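Local coordinates for flagellar basal body protein (Helicobacter pylori, PDB 5NPY), which probably helps build the flagellar hook, the curved tubular joint that couples the rotary motor in the cell envelope to the flagellar filament, at residues Arg130-Leu136 and Pro176-Gln181; Leu157-Arg162 and Val499-Ala503; Asp182-Gln186 and Phe494-Glu500; Tyr185-Thr191 and Gln471-Gly477; Asp365-Tyr371 and Phe439-Lys443. All blocks are in the same frame, centred on the assembly; numbering follows the deposited sequence.

Contact 1 (Arg130-Leu136 and Pro176-Gln181); sequences RDADGYL and PLQIPQ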
# COMPACT_ATOMS: atom_id res chain seq x y z
N ARG A 130 13.44 31.44 20.60
CA ARG A 130 12.38 30.82 21.38
C ARG A 130 12.49 31.25 22.84
O ARG A 130 13.59 31.22 23.42
CB ARG A 130 12.43 29.30 21.30
CG ARG A 130 12.93 28.73 19.99
CD ARG A 130 12.72 27.23 19.95
NE ARG A 130 13.84 26.56 19.30
CZ ARG A 130 13.84 25.27 18.96
NH1 ARG A 130 12.76 24.54 19.18
NH2 ARG A 130 14.91 24.74 18.37
N ASP A 131 11.36 31.63 23.44
CA ASP A 131 11.32 31.84 24.88
C ASP A 131 11.26 30.47 25.57
O ASP A 131 11.39 29.42 24.93
CB ASP A 131 10.17 32.77 25.25
CG ASP A 131 8.80 32.16 25.03
OD1 ASP A 131 8.71 31.07 24.44
OD2 ASP A 131 7.79 32.77 25.44
N ALA A 132 11.06 30.47 26.89
CA ALA A 132 11.15 29.23 27.66
C ALA A 132 10.19 28.15 27.15
O ALA A 132 10.47 26.96 27.29
CB ALA A 132 10.88 29.50 29.14
N ASP A 133 9.07 28.56 26.56
CA ASP A 133 8.02 27.63 26.15
C ASP A 133 8.00 27.38 24.65
O ASP A 133 7.01 26.86 24.14
CB ASP A 133 6.66 28.16 26.61
CG ASP A 133 6.68 28.63 28.04
OD1 ASP A 133 7.11 29.78 28.28
OD2 ASP A 133 6.30 27.83 28.93
N GLY A 134 9.07 27.74 23.95
CA GLY A 134 9.15 27.48 22.52
C GLY A 134 8.36 28.42 21.64
O GLY A 134 8.04 28.05 20.51
N TYR A 135 8.03 29.62 22.12
CA TYR A 135 7.40 30.63 21.28
C TYR A 135 8.48 31.45 20.58
O TYR A 135 9.49 31.79 21.18
CB TYR A 135 6.50 31.57 22.10
CG TYR A 135 5.12 31.03 22.40
CD1 TYR A 135 4.85 30.33 23.57
CD2 TYR A 135 4.07 31.23 21.51
CE1 TYR A 135 3.58 29.84 23.84
CE2 TYR A 135 2.80 30.75 21.77
CZ TYR A 135 2.56 30.05 22.93
OH TYR A 135 1.30 29.57 23.18
N LEU A 136 8.25 31.76 19.30
CA LEU A 136 9.15 32.65 18.58
C LEU A 136 8.94 34.08 19.05
O LEU A 136 7.81 34.57 19.09
CB LEU A 136 8.92 32.56 17.06
CG LEU A 136 8.91 31.19 16.38
CD1 LEU A 136 9.14 31.36 14.89
CD2 LEU A 136 9.93 30.25 16.99
N PRO A 176 0.58 33.74 16.90
CA PRO A 176 1.94 33.43 17.35
C PRO A 176 2.32 31.99 17.07
O PRO A 176 1.52 31.07 17.28
CB PRO A 176 1.88 33.71 18.85
CG PRO A 176 0.85 34.74 18.98
CD PRO A 176 -0.20 34.34 17.99
N LEU A 177 3.55 31.80 16.59
CA LEU A 177 4.07 30.47 16.31
C LEU A 177 4.73 29.89 17.55
O LEU A 177 5.48 30.58 18.24
CB LEU A 177 5.08 30.52 15.15
CG LEU A 177 4.48 31.16 13.90
CD1 LEU A 177 5.43 30.99 12.71
CD2 LEU A 177 3.09 30.58 13.59
N GLN A 178 4.45 28.62 17.82
CA GLN A 178 4.99 27.93 19.00
C GLN A 178 5.60 26.60 18.55
O GLN A 178 4.89 25.62 18.32
CB GLN A 178 3.92 27.71 20.06
CG GLN A 178 4.47 27.11 21.34
CD GLN A 178 3.39 26.60 22.27
OE1 GLN A 178 2.24 26.42 21.87
NE2 GLN A 178 3.77 26.34 23.52
N ILE A 179 6.92 26.57 18.43
CA ILE A 179 7.64 25.36 18.07
C ILE A 179 8.60 25.04 19.20
O ILE A 179 9.74 25.52 19.20
CB ILE A 179 8.37 25.53 16.73
CG1 ILE A 179 7.39 25.94 15.64
CG2 ILE A 179 9.10 24.25 16.35
CD1 ILE A 179 8.05 26.31 14.34
N PRO A 180 8.20 24.24 20.19
CA PRO A 180 9.11 23.89 21.29
C PRO A 180 10.31 23.11 20.79
O PRO A 180 10.40 22.68 19.64
CB PRO A 180 8.24 23.05 22.23
CG PRO A 180 6.81 23.36 21.83
CD PRO A 180 6.85 23.68 20.37
N GLN A 181 11.26 22.89 21.71
CA GLN A 181 12.53 22.25 21.39
C GLN A 181 12.46 20.73 21.50
O GLN A 181 12.68 20.02 20.52
CB GLN A 181 13.64 22.80 22.30
CG GLN A 181 15.03 22.25 22.00
CD GLN A 181 16.13 22.96 22.76
OE1 GLN A 181 15.92 23.47 23.87
NE2 GLN A 181 17.31 23.00 22.17
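Q178 lies flat on the ring of Y135. Its CG sits over the ring centre in a CH-pi contact, with Q178 CG 3.7 Å from the Y135 centroid, and the amide runs on across the same face with its plane only 13° from that of the ring. With CG anti to the backbone N (chi1 -175°) and the chain extended beyond it, the glutamine slides along the ring, and NE2 ends at the turn, where Q178 NE2 gives D133 O a weak hydrogen bond of 3.3 Å.

Next to this stack the two backbones meet at a single bridge, Y135 with Q178. L136 N donates to L177 O at 3.2 Å, whereas I179 N makes a weak bond to G134 O at 2.8 Å. At the far end R130 NH1 donates to I179 O at 3.2 Å, from a guanidinium that has Q181 CB over one face.

The turn helps to set Y135. Residues D131 to G134 form a type I turn, and D131 OD1 receives Y135 N at 2.8 Å on its syn side, somewhat out of the carboxylate plane. G134, with its positive phi, brings its CA to 3.8 Å from P180 CA.

In the D1 domain, L136 and L177 both bond to the V144 backbone in strand 143-148; R130, L136 and I179 touch F87 of strand 87-93, and L177 and I179 pack on strand 499-509.

Contact 2 (Leu157-Arg162 and Val499-Ala503); sequences LNSTAR and VEPVA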
# COMPACT_ATOMS: atom_id res chain seq x y z
N LEU A 157 4.36 16.29 17.92
CA LEU A 157 3.69 16.60 16.67
C LEU A 157 2.62 15.55 16.42
O LEU A 157 2.81 14.36 16.70
CB LEU A 157 4.69 16.65 15.51
CG LEU A 157 4.14 17.06 14.14
CD1 LEU A 157 5.21 17.72 13.29
CD2 LEU A 157 3.54 15.88 13.38
N ASN A 158 1.48 16.01 15.91
CA ASN A 158 0.36 15.15 15.55
C ASN A 158 0.17 15.20 14.05
O ASN A 158 -0.16 16.25 13.49
CB ASN A 158 -0.92 15.56 16.30
CG ASN A 158 -0.85 15.25 17.78
OD1 ASN A 158 0.23 15.04 18.33
ND2 ASN A 158 -2.00 15.21 18.44
N SER A 159 0.39 14.05 13.40
CA SER A 159 0.43 13.95 11.95
C SER A 159 -0.86 14.45 11.30
O SER A 159 -1.97 14.28 11.83
CB SER A 159 0.66 12.50 11.55
OG SER A 159 1.11 12.39 10.22
N THR A 160 -0.72 15.04 10.11
CA THR A 160 -1.84 15.34 9.24
C THR A 160 -1.47 14.97 7.81
O THR A 160 -0.32 14.62 7.52
CB THR A 160 -2.26 16.82 9.29
OG1 THR A 160 -1.14 17.65 8.98
CG2 THR A 160 -2.81 17.18 10.66
N ALA A 161 -2.46 15.05 6.92
CA ALA A 161 -2.28 14.74 5.51
C ALA A 161 -1.77 15.96 4.76
O ALA A 161 -2.24 17.08 4.97
CB ALA A 161 -3.59 14.25 4.89
N ARG A 162 -0.80 15.73 3.86
CA ARG A 162 -0.12 16.84 3.19
C ARG A 162 -1.07 17.69 2.36
O ARG A 162 -0.82 18.89 2.18
CB ARG A 162 1.01 16.30 2.31
CG ARG A 162 2.00 17.35 1.84
CD ARG A 162 2.71 18.01 3.02
NE ARG A 162 3.52 17.06 3.78
CZ ARG A 162 3.22 16.60 4.99
NH1 ARG A 162 2.12 17.00 5.63
NH2 ARG A 162 4.03 15.73 5.58
N VAL A 499 8.83 14.06 7.54
CA VAL A 499 9.05 15.49 7.42
C VAL A 499 7.70 16.14 7.14
O VAL A 499 7.13 15.97 6.06
CB VAL A 499 10.06 15.82 6.31
CG1 VAL A 499 10.10 17.32 6.06
CG2 VAL A 499 11.44 15.29 6.67
N GLU A 500 7.18 16.88 8.12
CA GLU A 500 5.90 17.54 7.92
C GLU A 500 6.05 19.01 8.27
O GLU A 500 6.67 19.35 9.28
CB GLU A 500 4.79 16.93 8.80
CG GLU A 500 4.64 15.42 8.66
CD GLU A 500 3.39 14.90 9.33
OE1 GLU A 500 2.67 15.69 9.97
OE2 GLU A 500 3.13 13.68 9.21
N PRO A 501 5.49 19.89 7.46
CA PRO A 501 5.44 21.30 7.85
C PRO A 501 4.57 21.46 9.08
O PRO A 501 3.68 20.66 9.35
CB PRO A 501 4.83 21.98 6.62
CG PRO A 501 4.03 20.91 5.96
CD PRO A 501 4.79 19.64 6.18
N VAL A 502 4.87 22.50 9.87
CA VAL A 502 4.08 22.83 11.05
C VAL A 502 3.61 24.28 11.08
O VAL A 502 2.65 24.58 11.80
CB VAL A 502 4.88 22.52 12.34
CG1 VAL A 502 5.39 21.08 12.31
CG2 VAL A 502 6.04 23.49 12.51
N ALA A 503 4.23 25.19 10.32
CA ALA A 503 3.90 26.61 10.37
C ALA A 503 4.51 27.30 9.15
O ALA A 503 5.22 26.68 8.35
CB ALA A 503 4.41 27.26 11.66
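E500 points from the start of strand 499-509 into the loop 157-162, and R162 comes back from that loop to cross it at a slant. The strand pairs with strand 143-148 and so probably belongs to the D1 domain; it carries a classic beta bulge, where V502 and A503 both face I490.

The arginine is folded at chi2 and chi3, which lays its guanidinium over the proline that follows the glutamate. P501 CD stands above the centre of that group, 3.6 Å from R162 CZ. Carboxylate and guanidinium planes are 62° apart, and the glutamate CD meets the edge of the guanidinium in its plane. The charges nevertheless stop short of a salt bridge, R162 NH2 and E500 OE2 being 4.3 Å apart. Each has its own partner: R162 pairs with D165 of helix 162-168, while OE1 of E500 is bridged to K151. R162 NH2 adds a weak bond to V499 O at 3.1 Å.

An extended side chain carries the E500 carboxylate on to the loop, whose backbone offers it a weak bond from T160 N to E500 OE1 of 3.5 Å. L157 forks at this point, one methyl to each neighbour: CD2 comes up to the carboxylate, and L157 CD1 packs against V502 CG1 at 3.5 Å. The shortest polar link between the two segments is the hydroxyl of S159, whose OG donates to the syn lone pair of E500 OE2 at 2.6 Å.

Contact 3 (Asp182-Gln186 and Phe494-Glu500); sequences DLTYQ and FSNGVVE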
# COMPACT_ATOMS: atom_id res chain seq x y z
N ASP A 182 12.17 20.22 22.70
CA ASP A 182 11.96 18.79 22.86
C ASP A 182 10.64 18.38 22.21
O ASP A 182 9.59 18.44 22.85
CB ASP A 182 11.98 18.39 24.34
CG ASP A 182 11.53 16.95 24.56
OD1 ASP A 182 12.30 16.02 24.24
OD2 ASP A 182 10.40 16.74 25.06
N LEU A 183 10.69 18.00 20.94
CA LEU A 183 9.50 17.58 20.21
C LEU A 183 9.65 16.12 19.81
O LEU A 183 10.58 15.77 19.07
CB LEU A 183 9.29 18.47 18.97
CG LEU A 183 8.14 19.46 19.03
CD1 LEU A 183 6.81 18.78 18.75
CD2 LEU A 183 8.09 20.11 20.38
N THR A 184 8.76 15.28 20.31
CA THR A 184 8.65 13.91 19.82
C THR A 184 7.54 13.83 18.78
O THR A 184 6.72 14.74 18.63
CB THR A 184 8.38 12.92 20.96
OG1 THR A 184 7.20 13.29 21.69
CG2 THR A 184 9.59 12.85 21.92
N TYR A 185 7.55 12.74 18.03
CA TYR A 185 6.52 12.44 17.05
C TYR A 185 5.66 11.32 17.60
O TYR A 185 6.16 10.21 17.81
CB TYR A 185 7.13 12.01 15.72
CG TYR A 185 6.12 11.83 14.63
CD1 TYR A 185 5.83 12.87 13.76
CD2 TYR A 185 5.45 10.63 14.47
CE1 TYR A 185 4.91 12.72 12.75
CE2 TYR A 185 4.52 10.47 13.47
CZ TYR A 185 4.25 11.52 12.62
OH TYR A 185 3.33 11.39 11.61
N GLN A 186 4.38 11.59 17.85
CA GLN A 186 3.54 10.55 18.42
C GLN A 186 3.29 9.48 17.37
O GLN A 186 3.01 9.80 16.20
CB GLN A 186 2.21 11.09 18.96
CG GLN A 186 2.31 11.94 20.24
CD GLN A 186 2.79 11.18 21.48
OE1 GLN A 186 3.55 10.21 21.39
NE2 GLN A 186 2.36 11.65 22.65
N PHE A 494 12.05 14.10 11.62
CA PHE A 494 12.14 13.24 12.78
C PHE A 494 12.93 11.98 12.44
O PHE A 494 13.28 11.73 11.28
CB PHE A 494 10.75 12.88 13.31
CG PHE A 494 10.02 14.05 13.92
CD1 PHE A 494 9.93 14.19 15.29
CD2 PHE A 494 9.45 15.03 13.11
CE1 PHE A 494 9.27 15.27 15.85
CE2 PHE A 494 8.79 16.11 13.65
CZ PHE A 494 8.70 16.23 15.03
N SER A 495 13.23 11.19 13.48
CA SER A 495 14.04 9.99 13.29
C SER A 495 13.35 8.96 12.41
O SER A 495 14.02 8.21 11.69
CB SER A 495 14.38 9.38 14.64
OG SER A 495 13.28 9.51 15.51
N ASN A 496 12.03 8.88 12.46
CA ASN A 496 11.34 7.91 11.64
C ASN A 496 11.30 8.30 10.17
O ASN A 496 10.63 7.64 9.37
CB ASN A 496 9.93 7.68 12.17
CG ASN A 496 9.16 8.98 12.34
OD1 ASN A 496 9.53 10.01 11.78
ND2 ASN A 496 8.08 8.93 13.13
N GLY A 497 12.00 9.36 9.77
CA GLY A 497 12.00 9.74 8.38
C GLY A 497 10.77 10.49 7.93
O GLY A 497 10.52 10.57 6.72
N VAL A 498 10.00 11.05 8.86
CA VAL A 498 8.83 11.86 8.53
C VAL A 498 9.23 13.33 8.57
O VAL A 498 9.88 13.78 9.52
CB VAL A 498 7.66 11.59 9.49
CG1 VAL A 498 6.48 12.40 9.07
CG2 VAL A 498 7.31 10.12 9.50
N VAL A 499 8.83 14.06 7.54
CA VAL A 499 9.05 15.49 7.42
C VAL A 499 7.70 16.14 7.14
O VAL A 499 7.13 15.97 6.06
CB VAL A 499 10.06 15.82 6.31
CG1 VAL A 499 10.10 17.32 6.06
CG2 VAL A 499 11.44 15.29 6.67
N GLU A 500 7.18 16.88 8.12
CA GLU A 500 5.90 17.54 7.92
C GLU A 500 6.05 19.01 8.27
O GLU A 500 6.67 19.35 9.28
CB GLU A 500 4.79 16.93 8.80
CG GLU A 500 4.64 15.42 8.66
CD GLU A 500 3.39 14.90 9.33
OE1 GLU A 500 2.67 15.69 9.97
OE2 GLU A 500 3.13 13.68 9.21
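Y185 and F494 form an edge-to-face aromatic pair, the edge of the tyrosine turned to the face of the phenylalanine, with ring centroids 5.5 Å apart and planes at 64°. The approach begins at the root of the tyrosine: Y185 CB lies over the same phenylalanine ring as a CH-pi contact, 4.0 Å from the F494 centroid. Further along the tyrosine, apolar packing takes over where CE1 of Y185 meets CG1 of V498 at 4.0 Å.

The partner segment is the tip of a beta hairpin joining strands 489-494 and 499-509. It is closed by a type I turn from F494 to G497, and within it N496 makes an Asx turn, with N496 OD1 accepting V498 N at 3.1 Å from above the amide plane.

Two polar groups also approach the tyrosine. Amide and ring are nearly perpendicular, at 81°, as N496 ND2 comes to 3.4 Å from Y185 CD2; this nitrogen is at the same time hydrogen-bonded to P475 O. At the ring's far end, Y185 OH makes a weak bond of 3.3 Å to E500 OE2, whose stronger partner is S159, and the place of that hydroxyl is less certain than the rest.

Contact 4 (Tyr185-Thr191 and Gln471-Gly477); sequences YQPVLST and QDGKPRG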
# COMPACT_ATOMS: atom_id res chain seq x y z
N TYR A 185 7.55 12.74 18.03
CA TYR A 185 6.52 12.44 17.05
C TYR A 185 5.66 11.32 17.60
O TYR A 185 6.16 10.21 17.81
CB TYR A 185 7.13 12.01 15.72
CG TYR A 185 6.12 11.83 14.63
CD1 TYR A 185 5.83 12.87 13.76
CD2 TYR A 185 5.45 10.63 14.47
CE1 TYR A 185 4.91 12.72 12.75
CE2 TYR A 185 4.52 10.47 13.47
CZ TYR A 185 4.25 11.52 12.62
OH TYR A 185 3.33 11.39 11.61
N GLN A 186 4.38 11.59 17.85
CA GLN A 186 3.54 10.55 18.42
C GLN A 186 3.29 9.48 17.37
O GLN A 186 3.01 9.80 16.20
CB GLN A 186 2.21 11.09 18.96
CG GLN A 186 2.31 11.94 20.24
CD GLN A 186 2.79 11.18 21.48
OE1 GLN A 186 3.55 10.21 21.39
NE2 GLN A 186 2.36 11.65 22.65
N PRO A 187 3.42 8.20 17.72
CA PRO A 187 3.09 7.14 16.77
C PRO A 187 1.59 7.12 16.51
O PRO A 187 0.79 7.72 17.24
CB PRO A 187 3.58 5.87 17.47
CG PRO A 187 3.59 6.21 18.92
CD PRO A 187 3.97 7.66 18.98
N VAL A 188 1.23 6.44 15.42
CA VAL A 188 -0.15 6.32 14.97
C VAL A 188 -0.48 4.85 14.75
O VAL A 188 0.31 4.11 14.15
CB VAL A 188 -0.42 7.12 13.67
CG1 VAL A 188 -1.91 7.07 13.30
CG2 VAL A 188 0.03 8.55 13.83
N LEU A 189 -1.64 4.42 15.24
CA LEU A 189 -2.08 3.06 15.00
C LEU A 189 -2.50 2.88 13.54
O LEU A 189 -3.23 3.72 12.99
CB LEU A 189 -3.24 2.71 15.93
CG LEU A 189 -3.99 1.40 15.66
CD1 LEU A 189 -3.03 0.23 15.72
CD2 LEU A 189 -5.14 1.22 16.64
N SER A 190 -2.04 1.79 12.93
CA SER A 190 -2.40 1.46 11.55
C SER A 190 -3.82 0.91 11.56
O SER A 190 -4.06 -0.17 12.10
CB SER A 190 -1.43 0.42 10.97
OG SER A 190 -0.05 0.75 11.21
N THR A 191 -4.77 1.65 10.99
CA THR A 191 -6.13 1.15 10.83
C THR A 191 -6.54 0.98 9.38
O THR A 191 -7.69 0.62 9.11
CB THR A 191 -7.13 2.09 11.51
OG1 THR A 191 -7.13 3.35 10.84
CG2 THR A 191 -6.76 2.26 12.99
N GLN A 471 -0.78 3.56 4.04
CA GLN A 471 -1.16 3.16 5.38
C GLN A 471 -1.05 4.35 6.32
O GLN A 471 -0.14 5.17 6.18
CB GLN A 471 -0.26 2.03 5.87
CG GLN A 471 -0.47 1.68 7.26
CD GLN A 471 0.74 1.14 7.89
OE1 GLN A 471 0.77 0.83 9.00
NE2 GLN A 471 1.76 1.04 7.19
N ASP A 472 -1.96 4.43 7.27
CA ASP A 472 -2.01 5.60 8.13
C ASP A 472 -1.17 5.45 9.38
O ASP A 472 -1.02 6.44 10.11
CB ASP A 472 -3.48 5.92 8.48
CG ASP A 472 -4.19 4.76 9.19
OD1 ASP A 472 -5.23 5.02 9.84
OD2 ASP A 472 -3.72 3.61 9.10
N GLY A 473 -0.63 4.28 9.67
CA GLY A 473 0.12 4.09 10.90
C GLY A 473 1.53 4.67 10.80
O GLY A 473 2.12 4.72 9.72
N LYS A 474 2.06 5.11 11.94
CA LYS A 474 3.35 5.82 12.01
C LYS A 474 4.10 5.34 13.24
O LYS A 474 3.49 5.08 14.28
CB LYS A 474 3.21 7.35 12.11
CG LYS A 474 2.31 8.01 11.07
CD LYS A 474 3.06 8.47 9.85
CE LYS A 474 2.13 8.57 8.64
NZ LYS A 474 1.84 7.21 8.04
N PRO A 475 5.42 5.21 13.16
CA PRO A 475 6.22 4.85 14.34
C PRO A 475 6.67 6.06 15.14
O PRO A 475 6.69 7.20 14.67
CB PRO A 475 7.42 4.11 13.72
CG PRO A 475 7.58 4.74 12.37
CD PRO A 475 6.21 5.16 11.91
N ARG A 476 7.04 5.77 16.39
CA ARG A 476 7.66 6.76 17.27
C ARG A 476 8.85 7.43 16.57
O ARG A 476 9.56 6.81 15.78
CB ARG A 476 8.09 6.06 18.56
CG ARG A 476 8.27 6.96 19.78
CD ARG A 476 7.08 6.90 20.73
NE ARG A 476 6.90 8.17 21.42
CZ ARG A 476 5.96 8.41 22.35
NH1 ARG A 476 5.12 7.45 22.71
NH2 ARG A 476 5.88 9.61 22.92
N GLY A 477 9.06 8.71 16.85
CA GLY A 477 10.23 9.41 16.33
C GLY A 477 10.71 10.50 17.26
O GLY A 477 9.94 11.04 18.08
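T191 OG1 (chi1 65°) and D472 CG (chi1 59°) are both rotated to lie between backbone N and carbonyl carbon; the side chains cross at about a right angle, bringing hydroxyl and carboxylate together. The aspartate then grips one residue with both oxygens, each through its syn lone pair: T191 N donates to D472 OD2 at 2.9 Å, and T191 OG1 to D472 OD1 at 2.7 Å. D472 OD2 also receives a weak bond from K192 N.

K474 shows how a long chain can be folded back. Its CG runs beside V188, with K474 CG 3.6 Å from V188 CG2, while CB meets the edge of the Y185 ring. Bends at chi2 and chi4 then return the amine to its own segment, where K474 NZ donates to G473 O at 3.0 Å from well above the carbonyl plane.

Backbone bonds tie the segments at two places. V188 and K474 exchange a pair, V188 N to K474 O at 2.9 Å and K474 N to V188 O at 3.0 Å; Y185 N bonds to G477 O at 2.9 Å, and the return bond is weak. Such an antiparallel pairing is consistent with the two-stranded linker between D1 and the outer domain in FlgE hook proteins.

Contact 5 (Asp365-Tyr371 and Phe439-Lys443); sequences DKAGDKY and FKGNK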
# COMPACT_ATOMS: atom_id res chain seq x y z
N ASP A 365 1.28 -0.51 16.11
CA ASP A 365 0.22 -0.44 17.11
C ASP A 365 0.15 0.98 17.69
O ASP A 365 0.84 1.90 17.23
CB ASP A 365 0.42 -1.52 18.18
CG ASP A 365 1.69 -1.33 19.00
OD1 ASP A 365 2.32 -0.25 19.01
OD2 ASP A 365 2.08 -2.30 19.66
N LYS A 366 -0.70 1.18 18.71
CA LYS A 366 -0.81 2.51 19.31
C LYS A 366 0.51 2.98 19.92
O LYS A 366 0.75 4.19 20.03
CB LYS A 366 -1.91 2.53 20.37
CG LYS A 366 -3.31 2.47 19.82
CD LYS A 366 -4.32 2.35 20.93
CE LYS A 366 -5.71 2.06 20.39
NZ LYS A 366 -6.74 2.14 21.46
N ALA A 367 1.36 2.04 20.34
CA ALA A 367 2.64 2.37 20.94
C ALA A 367 3.72 2.63 19.90
O ALA A 367 4.80 3.13 20.27
CB ALA A 367 3.10 1.25 21.87
N GLY A 368 3.46 2.33 18.62
CA GLY A 368 4.44 2.52 17.57
C GLY A 368 5.31 1.32 17.32
O GLY A 368 6.29 1.42 16.56
N ASP A 369 4.99 0.18 17.93
CA ASP A 369 5.73 -1.05 17.72
C ASP A 369 5.36 -1.67 16.38
O ASP A 369 4.20 -1.68 15.98
CB ASP A 369 5.43 -2.06 18.84
CG ASP A 369 6.22 -1.78 20.11
OD1 ASP A 369 7.40 -2.17 20.19
OD2 ASP A 369 5.64 -1.15 21.02
N LYS A 370 6.37 -2.22 15.72
CA LYS A 370 6.19 -2.75 14.39
C LYS A 370 5.63 -4.17 14.45
O LYS A 370 6.11 -5.01 15.22
CB LYS A 370 7.51 -2.72 13.63
CG LYS A 370 7.37 -3.04 12.14
CD LYS A 370 8.76 -3.12 11.47
CE LYS A 370 9.54 -4.35 11.93
NZ LYS A 370 11.00 -4.28 11.59
N TYR A 371 4.60 -4.40 13.65
CA TYR A 371 4.09 -5.72 13.31
C TYR A 371 4.12 -5.86 11.79
O TYR A 371 4.32 -4.89 11.06
CB TYR A 371 2.67 -5.90 13.86
CG TYR A 371 2.61 -6.05 15.36
CD1 TYR A 371 2.45 -7.31 15.93
CD2 TYR A 371 2.72 -4.95 16.20
CE1 TYR A 371 2.39 -7.47 17.30
CE2 TYR A 371 2.66 -5.10 17.58
CZ TYR A 371 2.49 -6.36 18.13
OH TYR A 371 2.43 -6.54 19.49
N PHE A 439 -6.36 -6.52 14.57
CA PHE A 439 -5.00 -6.11 14.94
C PHE A 439 -4.96 -5.80 16.44
O PHE A 439 -5.09 -4.65 16.87
CB PHE A 439 -4.59 -4.89 14.12
CG PHE A 439 -3.19 -4.44 14.38
CD1 PHE A 439 -2.80 -3.14 14.06
CD2 PHE A 439 -2.25 -5.31 14.89
CE1 PHE A 439 -1.50 -2.73 14.28
CE2 PHE A 439 -0.94 -4.91 15.10
CZ PHE A 439 -0.57 -3.63 14.80
N LYS A 440 -4.73 -6.85 17.24
CA LYS A 440 -4.57 -6.74 18.70
C LYS A 440 -5.78 -6.07 19.34
O LYS A 440 -5.65 -5.19 20.19
CB LYS A 440 -3.29 -5.98 19.07
CG LYS A 440 -2.06 -6.86 19.12
CD LYS A 440 -0.78 -6.04 19.10
CE LYS A 440 -0.65 -5.18 20.33
NZ LYS A 440 0.69 -4.54 20.43
N GLY A 441 -6.98 -6.46 18.91
CA GLY A 441 -8.19 -5.84 19.39
C GLY A 441 -8.67 -4.65 18.59
O GLY A 441 -9.74 -4.09 18.91
N ASN A 442 -7.94 -4.23 17.57
CA ASN A 442 -8.36 -3.10 16.75
C ASN A 442 -8.70 -3.59 15.34
O ASN A 442 -8.11 -4.56 14.85
CB ASN A 442 -7.28 -2.02 16.69
CG ASN A 442 -6.92 -1.49 18.07
OD1 ASN A 442 -5.93 -1.90 18.67
ND2 ASN A 442 -7.72 -0.57 18.58
N LYS A 443 -9.66 -2.92 14.71
CA LYS A 443 -10.05 -3.25 13.35
C LYS A 443 -9.14 -2.52 12.36
O LYS A 443 -9.01 -1.29 12.40
CB LYS A 443 -11.51 -2.88 13.10
CG LYS A 443 -12.54 -3.77 13.82
CD LYS A 443 -13.90 -3.08 13.84
CE LYS A 443 -13.79 -1.65 14.39
NZ LYS A 443 -14.80 -0.70 13.82
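K440 reaches across to D365 and Y371 from the tip of a tight beta hairpin, the type I' turn F439-N442 that joins strands 435-439 and 442-447. Its CB points toward the other segment, itself a type I turn (D365-G368) leading into strand 370-381. Beyond CG the chain is extended at chi2 (164°), carrying CD to the phenol end of the tyrosine, with K440 CD 3.4 Å from Y371 CZ. The bend at chi3 (64°) then turns CE along the hydroxyl, 3.5 Å from Y371 OH. At the tip, NZ has two partners: it donates to Y371 OH at 2.8 Å and forms a salt bridge with D365, where K440 NZ meets the anti lone pair of OD2 at 2.7 Å.

F439, the preceding residue, packs on the ring of that tyrosine near its CG. It turns its edge to the face of Y371 in an offset edge-to-face pair with planes at 76°, and F439 CE2 stands 3.7 Å from Y371 CG, displaced toward the ring's rim. I404 and I413 touch both aromatic rings.

The other carboxylate oxygen of D365 is occupied within its own segment, just past the turn, which should help fix the acid for the lysine: D369 N donates to D365 OD1 at 2.9 Å, from above the carboxylate plane.

In the fold
All five contacts are only partly buried, but contacts 2 and 3 have no exposed touching residue, whereas contacts 1 and 5 each have two. Contact 1 is a loop-to-loop bridge, the farthest of the five from the chain's centre, about 37 Å, joined to contact 2 by packing of I179 on V502. Contacts 2 and 3 use strand 499-509 and share E500; one is polar around its carboxylate, the other mainly aromatic. Y185 belongs to contacts 3 and 4. Contact 4 buries the most surface and depends on backbone pairing, whereas contact 5, about 9 Å away between centres, relies on a salt bridge and an edge-to-face aromatic pair. P187 and L189 of contact 4 pack on contact 5.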